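Local coordinates for 2-C-methyl-D-erythritol 4-phosphate cytidylyltransferase (Anaerococcus prevotii, PDB 4KT7), which probably catalyses the transfer of a cytidylyl group from CTP to 2-C-methyl-D-erythritol 4-phosphate, an early step of isoprenoid biosynthesis by the DXP pathway, at residues Ile67-Leu72 against Ile79-Gly84; Asn126-Asn131 against Pro168-Lys173; Val144-Ile147 against Val153-Thr156. One frame throughout, in Å; residues are numbered along the deposited sequence.

Contact 1. Residues Ile67-Leu72 against Ile79-Gly84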
ATOM      1  N   ILE A  67       2.004  14.658 -29.512  1.00 42.97           N
ATOM      2  CA  ILE A  67       2.828  14.993 -28.357  1.00 45.72           C
ATOM      3  C   ILE A  67       3.886  13.915 -28.108  1.00 44.09           C
ATOM      4  O   ILE A  67       4.993  14.215 -27.642  1.00 39.03           O
ATOM      5  CB  ILE A  67       1.966  15.203 -27.097  1.00 44.68           C
ATOM      6  CG1 ILE A  67       0.891  16.255 -27.375  1.00 46.17           C
ATOM      7  CG2 ILE A  67       2.822  15.616 -25.916  1.00 41.87           C
ATOM      8  CD1 ILE A  67       1.439  17.611 -27.775  1.00 49.97           C
ATOM      9  N   ILE A  68       3.556  12.663 -28.423  1.00 34.83           N
ATOM     10  CA  ILE A  68       4.546  11.590 -28.332  1.00 33.16           C
ATOM     11  C   ILE A  68       5.715  11.825 -29.286  1.00 36.46           C
ATOM     12  O   ILE A  68       6.876  11.644 -28.902  1.00 35.02           O
ATOM     13  CB  ILE A  68       3.938  10.200 -28.584  1.00 31.35           C
ATOM     14  CG1 ILE A  68       3.063   9.788 -27.395  1.00 32.74           C
ATOM     15  CG2 ILE A  68       5.033   9.153 -28.743  1.00 30.05           C
ATOM     16  CD1 ILE A  68       3.856   9.522 -26.114  1.00 31.17           C
ATOM     17  N   LYS A  69       5.413  12.247 -30.514  1.00 36.20           N
ATOM     18  CA  LYS A  69       6.447  12.568 -31.490  1.00 45.49           C
ATOM     19  C   LYS A  69       7.361  13.693 -30.997  1.00 44.18           C
ATOM     20  O   LYS A  69       8.586  13.648 -31.177  1.00 42.04           O
ATOM     21  CB  LYS A  69       5.806  12.986 -32.817  1.00 48.83           C
ATOM     22  CG  LYS A  69       5.048  11.884 -33.536  1.00 51.54           C
ATOM     23  CD  LYS A  69       4.457  12.416 -34.846  1.00 59.86           C
ATOM     24  CE  LYS A  69       3.797  11.308 -35.663  1.00 65.84           C
ATOM     25  NZ  LYS A  69       3.147  11.815 -36.913  1.00 71.24           N
ATOM     26  N   ASP A  70       6.760  14.712 -30.390  1.00 41.52           N
ATOM     27  CA  ASP A  70       7.515  15.871 -29.917  1.00 48.33           C
ATOM     28  C   ASP A  70       8.450  15.454 -28.790  1.00 42.18           C
ATOM     29  O   ASP A  70       9.593  15.901 -28.701  1.00 42.40           O
ATOM     30  CB  ASP A  70       6.569  16.965 -29.419  1.00 51.19           C
ATOM     31  CG  ASP A  70       5.759  17.601 -30.536  1.00 54.54           C
ATOM     32  OD1 ASP A  70       6.131  17.439 -31.720  1.00 55.76           O
ATOM     33  OD2 ASP A  70       4.756  18.277 -30.220  1.00 54.12           O
ATOM     34  N   ILE A  71       7.952  14.585 -27.927  1.00 40.03           N
ATOM     35  CA  ILE A  71       8.744  14.089 -26.824  1.00 41.82           C
ATOM     36  C   ILE A  71       9.899  13.239 -27.349  1.00 39.41           C
ATOM     37  O   ILE A  71      11.030  13.352 -26.868  1.00 42.41           O
ATOM     38  CB  ILE A  71       7.855  13.317 -25.833  1.00 41.63           C
ATOM     39  CG1 ILE A  71       7.055  14.316 -24.981  1.00 41.51           C
ATOM     40  CG2 ILE A  71       8.677  12.375 -24.963  1.00 40.24           C
ATOM     41  CD1 ILE A  71       5.861  13.697 -24.271  1.00 38.95           C
ATOM     42  N   LEU A  72       9.631  12.433 -28.374  1.00 38.71           N
ATOM     43  CA  LEU A  72      10.639  11.506 -28.895  1.00 40.06           C
ATOM     44  C   LEU A  72      11.767  12.163 -29.690  1.00 38.22           C
ATOM     45  O   LEU A  72      12.827  11.558 -29.867  1.00 40.85           O
ATOM     46  CB  LEU A  72       9.989  10.392 -29.724  1.00 38.27           C
ATOM     47  CG  LEU A  72       9.277   9.345 -28.878  1.00 40.60           C
ATOM     48  CD1 LEU A  72       8.737   8.205 -29.730  1.00 46.30           C
ATOM     49  CD2 LEU A  72      10.249   8.814 -27.846  1.00 36.45           C
ATOM     50  N   ILE A  79      14.432   4.197 -30.123  1.00 48.35           N
ATOM     51  CA  ILE A  79      13.148   4.331 -29.449  1.00 46.40           C
ATOM     52  C   ILE A  79      12.042   4.541 -30.471  1.00 44.76           C
ATOM     53  O   ILE A  79      12.141   5.414 -31.331  1.00 46.47           O
ATOM     54  CB  ILE A  79      13.150   5.534 -28.488  1.00 47.32           C
ATOM     55  CG1 ILE A  79      14.309   5.427 -27.497  1.00 49.00           C
ATOM     56  CG2 ILE A  79      11.823   5.637 -27.750  1.00 45.84           C
ATOM     57  CD1 ILE A  79      14.193   6.387 -26.328  1.00 50.70           C
ATOM     58  N   ARG A  80      10.984   3.746 -30.383  1.00 37.47           N
ATOM     59  CA  ARG A  80       9.837   3.958 -31.257  1.00 36.38           C
ATOM     60  C   ARG A  80       8.554   3.663 -30.503  1.00 30.62           C
ATOM     61  O   ARG A  80       8.588   3.290 -29.325  1.00 35.60           O
ATOM     62  CB  ARG A  80       9.947   3.096 -32.515  1.00 39.56           C
ATOM     63  CG  ARG A  80      10.034   1.612 -32.219  1.00 40.98           C
ATOM     64  CD  ARG A  80      10.289   0.774 -33.475  1.00 43.05           C
ATOM     65  NE  ARG A  80      10.116  -0.648 -33.178  1.00 45.69           N
ATOM     66  CZ  ARG A  80      11.092  -1.443 -32.754  1.00 45.06           C
ATOM     67  NH1 ARG A  80      12.316  -0.956 -32.595  1.00 46.46           N
ATOM     68  NH2 ARG A  80      10.847  -2.723 -32.485  1.00 36.04           N
ATOM     69  N   TYR A  81       7.421   3.830 -31.176  1.00 26.67           N
ATOM     70  CA  TYR A  81       6.131   3.625 -30.525  1.00 24.90           C
ATOM     71  C   TYR A  81       5.160   2.836 -31.383  1.00 35.46           C
ATOM     72  O   TYR A  81       5.238   2.876 -32.621  1.00 31.26           O
ATOM     73  CB  TYR A  81       5.518   4.977 -30.140  1.00 25.93           C
ATOM     74  CG  TYR A  81       5.159   5.877 -31.311  1.00 28.20           C
ATOM     75  CD1 TYR A  81       3.950   5.736 -31.983  1.00 33.96           C
ATOM     76  CD2 TYR A  81       6.016   6.895 -31.715  1.00 33.77           C
ATOM     77  CE1 TYR A  81       3.617   6.571 -33.039  1.00 34.17           C
ATOM     78  CE2 TYR A  81       5.694   7.729 -32.775  1.00 36.83           C
ATOM     79  CZ  TYR A  81       4.493   7.560 -33.428  1.00 40.03           C
ATOM     80  OH  TYR A  81       4.168   8.392 -34.473  1.00 42.78           O
ATOM     81  N   VAL A  82       4.246   2.132 -30.713  1.00 25.41           N
ATOM     82  CA  VAL A  82       3.095   1.492 -31.347  1.00 31.02           C
ATOM     83  C   VAL A  82       1.820   1.921 -30.624  1.00 29.47           C
ATOM     84  O   VAL A  82       1.880   2.401 -29.482  1.00 27.96           O
ATOM     85  CB  VAL A  82       3.201  -0.061 -31.331  1.00 24.28           C
ATOM     86  CG1 VAL A  82       4.308  -0.516 -32.273  1.00 25.81           C
ATOM     87  CG2 VAL A  82       3.472  -0.564 -29.932  1.00 22.19           C
ATOM     88  N   TYR A  83       0.671   1.752 -31.276  1.00 23.97           N
ATOM     89  CA  TYR A  83      -0.601   2.088 -30.644  1.00 21.72           C
ATOM     90  C   TYR A  83      -0.964   0.989 -29.649  1.00 21.35           C
ATOM     91  O   TYR A  83      -0.736  -0.197 -29.908  1.00 19.96           O
ATOM     92  CB  TYR A  83      -1.727   2.200 -31.677  1.00 23.07           C
ATOM     93  CG  TYR A  83      -1.626   3.353 -32.659  1.00 25.42           C
ATOM     94  CD1 TYR A  83      -0.801   4.437 -32.425  1.00 33.58           C
ATOM     95  CD2 TYR A  83      -2.384   3.347 -33.826  1.00 31.35           C
ATOM     96  CE1 TYR A  83      -0.731   5.496 -33.339  1.00 38.74           C
ATOM     97  CE2 TYR A  83      -2.323   4.382 -34.736  1.00 38.63           C
ATOM     98  CZ  TYR A  83      -1.501   5.453 -34.493  1.00 40.78           C
ATOM     99  OH  TYR A  83      -1.460   6.470 -35.419  1.00 43.01           O
ATOM    100  N   GLY A  84      -1.547   1.370 -28.515  1.00 21.38           N
ATOM    101  CA  GLY A  84      -1.990   0.378 -27.546  1.00 20.03           C
ATOM    102  C   GLY A  84      -3.396  -0.114 -27.858  1.00 23.73           C
ATOM    103  O   GLY A  84      -3.915   0.139 -28.937  1.00 24.57           O
TER

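Contact 2. Residues Asn126-Asn131 against Pro168-Lys173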
ATOM      1  N   ASN A 126      19.806  -7.756 -14.352  1.00 26.32           N
ATOM      2  CA  ASN A 126      20.776  -8.736 -13.854  1.00 20.12           C
ATOM      3  C   ASN A 126      20.144  -9.994 -13.250  1.00 19.32           C
ATOM      4  O   ASN A 126      20.775 -11.045 -13.224  1.00 17.69           O
ATOM      5  CB  ASN A 126      21.766  -8.098 -12.880  1.00 17.13           C
ATOM      6  CG  ASN A 126      22.747  -7.172 -13.584  1.00 37.72           C
ATOM      7  OD1 ASN A 126      22.934  -7.255 -14.807  1.00 29.99           O
ATOM      8  ND2 ASN A 126      23.383  -6.289 -12.820  1.00 29.10           N
ATOM      9  N   ALA A 127      18.904  -9.903 -12.775  1.00 18.29           N
ATOM     10  CA  ALA A 127      18.241 -11.090 -12.260  1.00 22.89           C
ATOM     11  C   ALA A 127      17.880 -12.064 -13.403  1.00 28.55           C
ATOM     12  O   ALA A 127      17.644 -13.254 -13.165  1.00 21.65           O
ATOM     13  CB  ALA A 127      17.010 -10.711 -11.460  1.00 22.81           C
ATOM     14  N   LEU A 128      17.855 -11.563 -14.640  1.00 20.21           N
ATOM     15  CA  LEU A 128      17.580 -12.422 -15.795  1.00 22.76           C
ATOM     16  C   LEU A 128      18.729 -13.365 -16.103  1.00 19.88           C
ATOM     17  O   LEU A 128      18.574 -14.283 -16.910  1.00 25.86           O
ATOM     18  CB  LEU A 128      17.268 -11.599 -17.038  1.00 15.74           C
ATOM     19  CG  LEU A 128      15.944 -10.844 -17.031  1.00 16.33           C
ATOM     20  CD1 LEU A 128      16.017  -9.772 -18.110  1.00 17.11           C
ATOM     21  CD2 LEU A 128      14.806 -11.803 -17.301  1.00 20.24           C
ATOM     22  N   ARG A 129      19.880 -13.165 -15.463  1.00 24.17           N
ATOM     23  CA  ARG A 129      21.013 -14.054 -15.701  1.00 18.43           C
ATOM     24  C   ARG A 129      20.686 -15.506 -15.341  1.00 30.43           C
ATOM     25  O   ARG A 129      21.115 -16.440 -16.027  1.00 29.76           O
ATOM     26  CB  ARG A 129      22.262 -13.579 -14.943  1.00 21.99           C
ATOM     27  CG  ARG A 129      23.531 -14.359 -15.318  1.00 26.37           C
ATOM     28  CD  ARG A 129      24.781 -13.823 -14.603  1.00 27.63           C
ATOM     29  NE  ARG A 129      24.573 -13.752 -13.155  1.00 26.04           N
ATOM     30  CZ  ARG A 129      24.856 -14.738 -12.311  1.00 35.66           C
ATOM     31  NH1 ARG A 129      25.368 -15.876 -12.769  1.00 35.35           N
ATOM     32  NH2 ARG A 129      24.635 -14.582 -11.010  1.00 37.78           N
ATOM     33  N   LYS A 130      19.906 -15.703 -14.280  1.00 23.95           N
ATOM     34  CA  LYS A 130      19.597 -17.055 -13.826  1.00 21.39           C
ATOM     35  C   LYS A 130      18.106 -17.341 -13.686  1.00 22.80           C
ATOM     36  O   LYS A 130      17.722 -18.425 -13.266  1.00 24.47           O
ATOM     37  CB  LYS A 130      20.290 -17.325 -12.489  1.00 35.13           C
ATOM     38  CG  LYS A 130      21.812 -17.420 -12.595  1.00 44.58           C
ATOM     39  CD  LYS A 130      22.472 -17.100 -11.263  1.00 43.00           C
ATOM     40  CE  LYS A 130      22.230 -18.186 -10.233  1.00 44.14           C
ATOM     41  NZ  LYS A 130      22.727 -17.766  -8.887  1.00 48.33           N
ATOM     42  N   ASN A 131      17.259 -16.378 -14.025  1.00 20.82           N
ATOM     43  CA  ASN A 131      15.821 -16.584 -13.909  1.00 19.29           C
ATOM     44  C   ASN A 131      15.150 -16.173 -15.200  1.00 21.02           C
ATOM     45  O   ASN A 131      15.640 -15.276 -15.894  1.00 20.08           O
ATOM     46  CB  ASN A 131      15.265 -15.725 -12.780  1.00 18.80           C
ATOM     47  CG  ASN A 131      15.978 -15.966 -11.464  1.00 28.37           C
ATOM     48  OD1 ASN A 131      15.734 -16.970 -10.789  1.00 27.99           O
ATOM     49  ND2 ASN A 131      16.855 -15.027 -11.081  1.00 22.97           N
ATOM     50  N   PRO A 168       9.758  -2.014 -12.768  1.00 18.45           N
ATOM     51  CA  PRO A 168       9.763  -2.995 -13.867  1.00 13.49           C
ATOM     52  C   PRO A 168       9.587  -4.462 -13.481  1.00 16.91           C
ATOM     53  O   PRO A 168       9.670  -4.861 -12.307  1.00 16.25           O
ATOM     54  CB  PRO A 168      11.149  -2.808 -14.488  1.00 20.03           C
ATOM     55  CG  PRO A 168      11.999  -2.407 -13.330  1.00 15.65           C
ATOM     56  CD  PRO A 168      11.109  -1.474 -12.514  1.00 15.44           C
ATOM     57  N   GLN A 169       9.292  -5.247 -14.512  1.00 14.73           N
ATOM     58  CA  GLN A 169       9.283  -6.693 -14.464  1.00 14.55           C
ATOM     59  C   GLN A 169      10.061  -7.082 -15.719  1.00 18.85           C
ATOM     60  O   GLN A 169      10.174  -6.268 -16.627  1.00 17.33           O
ATOM     61  CB  GLN A 169       7.841  -7.204 -14.573  1.00 13.27           C
ATOM     62  CG  GLN A 169       6.922  -6.785 -13.438  1.00 25.69           C
ATOM     63  CD  GLN A 169       5.596  -7.534 -13.473  1.00 23.18           C
ATOM     64  OE1 GLN A 169       5.151  -7.990 -14.529  1.00 19.27           O
ATOM     65  NE2 GLN A 169       4.976  -7.686 -12.316  1.00 16.11           N
ATOM     66  N   ALA A 170      10.601  -8.294 -15.793  1.00 12.29           N
ATOM     67  CA  ALA A 170      11.273  -8.703 -17.031  1.00 12.10           C
ATOM     68  C   ALA A 170      11.253 -10.221 -17.207  1.00 17.77           C
ATOM     69  O   ALA A 170      11.152 -10.958 -16.222  1.00 20.67           O
ATOM     70  CB  ALA A 170      12.722  -8.170 -17.055  1.00 13.87           C
ATOM     71  N   PHE A 171      11.354 -10.681 -18.458  1.00 14.40           N
ATOM     72  CA  PHE A 171      11.151 -12.100 -18.797  1.00 15.80           C
ATOM     73  C   PHE A 171      11.990 -12.514 -19.983  1.00 23.18           C
ATOM     74  O   PHE A 171      12.391 -11.666 -20.790  1.00 16.60           O
ATOM     75  CB  PHE A 171       9.679 -12.363 -19.181  1.00 12.53           C
ATOM     76  CG  PHE A 171       8.708 -11.779 -18.228  1.00 17.11           C
ATOM     77  CD1 PHE A 171       8.289 -12.495 -17.116  1.00 16.82           C
ATOM     78  CD2 PHE A 171       8.243 -10.491 -18.409  1.00 15.88           C
ATOM     79  CE1 PHE A 171       7.413 -11.924 -16.208  1.00 19.93           C
ATOM     80  CE2 PHE A 171       7.352  -9.926 -17.505  1.00 13.67           C
ATOM     81  CZ  PHE A 171       6.954 -10.643 -16.405  1.00 11.69           C
ATOM     82  N   ASP A 172      12.222 -13.823 -20.083  1.00 24.22           N
ATOM     83  CA  ASP A 172      12.621 -14.487 -21.328  1.00 22.52           C
ATOM     84  C   ASP A 172      11.562 -14.132 -22.368  1.00 22.07           C
ATOM     85  O   ASP A 172      10.359 -14.285 -22.115  1.00 16.99           O
ATOM     86  CB  ASP A 172      12.690 -16.010 -21.089  1.00 21.24           C
ATOM     87  CG  ASP A 172      13.123 -16.794 -22.324  1.00 22.22           C
ATOM     88  OD1 ASP A 172      12.265 -17.074 -23.181  1.00 26.19           O
ATOM     89  OD2 ASP A 172      14.308 -17.167 -22.436  1.00 25.94           O
ATOM     90  N   LYS A 173      11.976 -13.611 -23.521  1.00 21.08           N
ATOM     91  CA  LYS A 173      11.002 -13.110 -24.499  1.00 14.96           C
ATOM     92  C   LYS A 173      10.095 -14.182 -25.114  1.00 14.51           C
ATOM     93  O   LYS A 173       8.900 -13.964 -25.246  1.00 19.67           O
ATOM     94  CB  LYS A 173      11.695 -12.315 -25.623  1.00 23.88           C
ATOM     95  CG  LYS A 173      10.727 -11.657 -26.627  1.00 24.19           C
ATOM     96  CD  LYS A 173      10.635 -12.424 -27.948  1.00 28.79           C
ATOM     97  CE  LYS A 173       9.538 -11.813 -28.831  1.00 34.24           C
ATOM     98  NZ  LYS A 173       9.288 -12.567 -30.094  1.00 41.57           N
TER

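Contact 3. Residues Val144-Ile147 against Val153-Thr156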
ATOM      1  N   VAL A 144      -1.435  -6.586   6.134  1.00 19.81           N
ATOM      2  CA  VAL A 144      -2.428  -7.247   5.296  1.00 20.43           C
ATOM      3  C   VAL A 144      -3.205  -8.348   6.029  1.00 21.32           C
ATOM      4  O   VAL A 144      -2.628  -9.090   6.828  1.00 23.72           O
ATOM      5  CB  VAL A 144      -1.743  -7.879   4.068  1.00 20.74           C
ATOM      6  CG1 VAL A 144      -2.695  -8.812   3.338  1.00 14.31           C
ATOM      7  CG2 VAL A 144      -1.256  -6.779   3.138  1.00 22.62           C
ATOM      8  N   LYS A 145      -4.515  -8.438   5.770  1.00 14.21           N
ATOM      9  CA  LYS A 145      -5.312  -9.581   6.226  1.00 18.18           C
ATOM     10  C   LYS A 145      -5.957 -10.209   5.013  1.00 21.94           C
ATOM     11  O   LYS A 145      -6.333  -9.499   4.080  1.00 16.69           O
ATOM     12  CB  LYS A 145      -6.436  -9.151   7.180  1.00 17.91           C
ATOM     13  CG  LYS A 145      -5.986  -8.347   8.394  1.00 20.65           C
ATOM     14  CD  LYS A 145      -5.775  -9.190   9.634  1.00 23.86           C
ATOM     15  CE  LYS A 145      -5.481  -8.282  10.832  1.00 26.73           C
ATOM     16  NZ  LYS A 145      -5.182  -9.087  12.060  1.00 27.15           N
ATOM     17  N   ILE A 146      -6.106 -11.529   5.036  1.00 18.16           N
ATOM     18  CA  ILE A 146      -6.979 -12.208   4.091  1.00 12.73           C
ATOM     19  C   ILE A 146      -8.349 -12.352   4.742  1.00 17.80           C
ATOM     20  O   ILE A 146      -8.458 -12.862   5.859  1.00 21.68           O
ATOM     21  CB  ILE A 146      -6.450 -13.615   3.760  1.00 22.56           C
ATOM     22  CG1 ILE A 146      -5.041 -13.520   3.177  1.00 22.30           C
ATOM     23  CG2 ILE A 146      -7.388 -14.315   2.776  1.00 24.77           C
ATOM     24  CD1 ILE A 146      -4.965 -12.587   2.000  1.00 21.46           C
ATOM     25  N   ILE A 147      -9.402 -11.897   4.062  1.00 19.73           N
ATOM     26  CA  ILE A 147     -10.735 -11.920   4.659  1.00 20.57           C
ATOM     27  C   ILE A 147     -11.663 -12.805   3.814  1.00 22.67           C
ATOM     28  O   ILE A 147     -11.307 -13.168   2.695  1.00 24.69           O
ATOM     29  CB  ILE A 147     -11.307 -10.505   4.756  1.00 21.46           C
ATOM     30  CG1 ILE A 147     -11.737 -10.043   3.372  1.00 31.59           C
ATOM     31  CG2 ILE A 147     -10.251  -9.524   5.324  1.00 18.62           C
ATOM     32  CD1 ILE A 147     -12.837  -9.037   3.398  1.00 32.14           C
ATOM     33  N   VAL A 153     -12.204 -11.859   9.190  1.00 26.46           N
ATOM     34  CA  VAL A 153     -10.814 -12.206   8.955  1.00 20.66           C
ATOM     35  C   VAL A 153     -10.644 -13.725   8.817  1.00 28.20           C
ATOM     36  O   VAL A 153     -11.045 -14.495   9.707  1.00 25.46           O
ATOM     37  CB  VAL A 153      -9.914 -11.675  10.103  1.00 19.74           C
ATOM     38  CG1 VAL A 153      -8.471 -12.201   9.966  1.00 20.67           C
ATOM     39  CG2 VAL A 153      -9.927 -10.156  10.105  1.00 19.77           C
ATOM     40  N   ASP A 154     -10.065 -14.156   7.697  1.00 24.16           N
ATOM     41  CA  ASP A 154      -9.636 -15.540   7.556  1.00 26.82           C
ATOM     42  C   ASP A 154      -8.370 -15.763   8.363  1.00 28.40           C
ATOM     43  O   ASP A 154      -8.364 -16.534   9.316  1.00 37.55           O
ATOM     44  CB  ASP A 154      -9.369 -15.885   6.089  1.00 35.62           C
ATOM     45  CG  ASP A 154     -10.534 -16.583   5.433  1.00 47.30           C
ATOM     46  OD1 ASP A 154     -11.475 -16.979   6.160  1.00 53.58           O
ATOM     47  OD2 ASP A 154     -10.506 -16.747   4.190  1.00 52.93           O
ATOM     48  N   PHE A 155      -7.295 -15.074   7.989  1.00 28.12           N
ATOM     49  CA  PHE A 155      -6.043 -15.148   8.743  1.00 22.89           C
ATOM     50  C   PHE A 155      -5.139 -13.967   8.395  1.00 25.46           C
ATOM     51  O   PHE A 155      -5.385 -13.236   7.424  1.00 20.55           O
ATOM     52  CB  PHE A 155      -5.318 -16.477   8.454  1.00 26.69           C
ATOM     53  CG  PHE A 155      -4.759 -16.567   7.056  1.00 26.24           C
ATOM     54  CD1 PHE A 155      -5.590 -16.803   5.985  1.00 19.34           C
ATOM     55  CD2 PHE A 155      -3.409 -16.384   6.818  1.00 24.12           C
ATOM     56  CE1 PHE A 155      -5.084 -16.878   4.700  1.00 19.18           C
ATOM     57  CE2 PHE A 155      -2.892 -16.464   5.531  1.00 20.32           C
ATOM     58  CZ  PHE A 155      -3.733 -16.699   4.473  1.00 18.89           C
ATOM     59  N   THR A 156      -4.106 -13.769   9.207  1.00 24.99           N
ATOM     60  CA  THR A 156      -3.123 -12.734   8.961  1.00 19.46           C
ATOM     61  C   THR A 156      -1.887 -13.405   8.404  1.00 30.07           C
ATOM     62  O   THR A 156      -1.262 -14.212   9.093  1.00 24.78           O
ATOM     63  CB  THR A 156      -2.721 -12.017  10.259  1.00 27.62           C
ATOM     64  OG1 THR A 156      -3.896 -11.603  10.967  1.00 24.37           O
ATOM     65  CG2 THR A 156      -1.859 -10.795   9.953  1.00 22.90           C
TER
HETATM   66  O   HOH W   1     -10.340 -15.621   1.377  1.00 27.87           O

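Contact 1. Residues Ile67-Leu72 against Ile79-Gly84
The helix that carries I68, K69 and L72 runs nearly antiparallel to the strand that carries I79 and Y81, at 169° and with 10.0 Å between the axes. These elements are the second half of the beta-alpha-beta unit made by strand 55-60, helix 65-73 and strand 79-83. The contact is formed by side chains, and no hydrogen bond crosses it. L72 uses its two branches on different partners. L72 CD2 meets I79 CG2 at 3.5 Å, while L72 CD1 comes to the edge of the Y81 ring, near its plane, 3.6 Å from Y81 CD2. I68 brings its CG2 branch obliquely to the ring, with 3.9 Å to Y81 CD2. Y81 has CG between its backbone N and its carbonyl carbon (chi1 65°), and this carries the hydroxyl end toward the first turn of the helix. There OH is hydrogen-bonded to E65. A leucine at Y81 would probably leave the E65 carboxylate without this partner and open a gap beside the methyl groups of I68 and L72. I68 and L72 also touch strand 55-60 and helix 39-48, so the inner side of the helix is well covered. On the solvent side the K69 chain is extended, and its aliphatic part passes the phenol, with K69 CE 3.2 Å from Y81 OH.

Contact 2. Residues Asn126-Asn131 against Pro168-Lys173
L128, near the C-terminal end of helix 118-127, packs on A170 and F171 of strand 168-172, a strand of the central mixed sheet of this GT-A type nucleotidyltransferase fold. Strand 168-172 is antiparallel to both of its neighbours, 105-110 and 133-139. The contact is small and buried, and L128 is its only substantial member from segment 126-131. L128 CD1 lies against A170 CB at 3.8 Å. L128 CD2 comes up to the strand backbone instead, 3.8 Å from F171 N and 3.9 Å from A170 C. With CG beside its backbone N and anti to the carbonyl carbon (chi1 -70°), L128 has both methyl groups on the strand. The CB of F171 is directed away from segment 126-131, so F171 offers its backbone here. A170 is small enough to let the leucine come close to the main chain. T124 of the helix and L107 of the next strand also touch A170.

A side-chain bond helps to hold the turn. N131 ND2 donates to A127 O at 2.8 Å, with an N-H...O angle of 157°. The donor lies in the carbonyl plane, on a lone pair of A127 O. OD1 of the same amide is hydrogen-bonded to Y152 OH of the second subunit, so N131 links the turn to the dimer partner. On the strand side, D172 is the N-cap of helix 173-184, and its OD1 takes the N-H of L175. No hydrogen bond joins the two segments. Their hold on each other is apolar and depends on shape, while the polar groups at the margins help to hold the turn and start the next helix.

Contact 3. Residues Val144-Ile147 against Val153-Thr156
K145 NZ and T156 OG1 are hydrogen-bonded at 3.0 Å, across a beta hairpin whose strands are also joined by backbone bonds. The K145 chain turns about its CB-CG bond (chi2 -96°), which brings its end over to T156. Both groups have further partners on the second subunit: NZ forms a salt bridge with D192, and OG1 is hydrogen-bonded to E198.

I146 N donates to F155 O at 3.0 Å. I146 O accepts twice, from D154 N at 2.8 Å and from F155 N at 3.3 Å. Two residues, D154 and F155, thus face I146, which makes a classic beta bulge. Beyond it, a water donates to both I147 O and D154 OD2.

I146 packs on F155. The two side chains run alongside each other, with I146 CG1 3.7 Å from F155 CZ. Elsewhere V153 CG1 is 4.1 Å from K145 CD.

V144, K145 and I146 pair antiparallel with a strand of the second subunit. This is consistent with the interlocking arm of other IspD dimers. The polar ends of K145 and T156 thus add to the backbone bonds of the hairpin and fasten it to the partner chain.

Contacts 1 and 2 both reach the central sheet, through different strands, and their centres are about 25 Å apart. Contact 1 is a surface contact at strand 79-83. Contact 2 is buried beside strand 168-172. Both are apolar between their segments, but contact 1 uses an aromatic ring and contact 2 a leucine against main chain. Contact 3 lies outside that sheet, in a separate hairpin about 43 Å from contact 1 between centres. Its sequence falls between the two segments of contact 2. It is partly buried against the second subunit and held by backbone and side-chain hydrogen bonds. The second subunit reaches contacts 2 and 3 but does not touch the segments of contact 1.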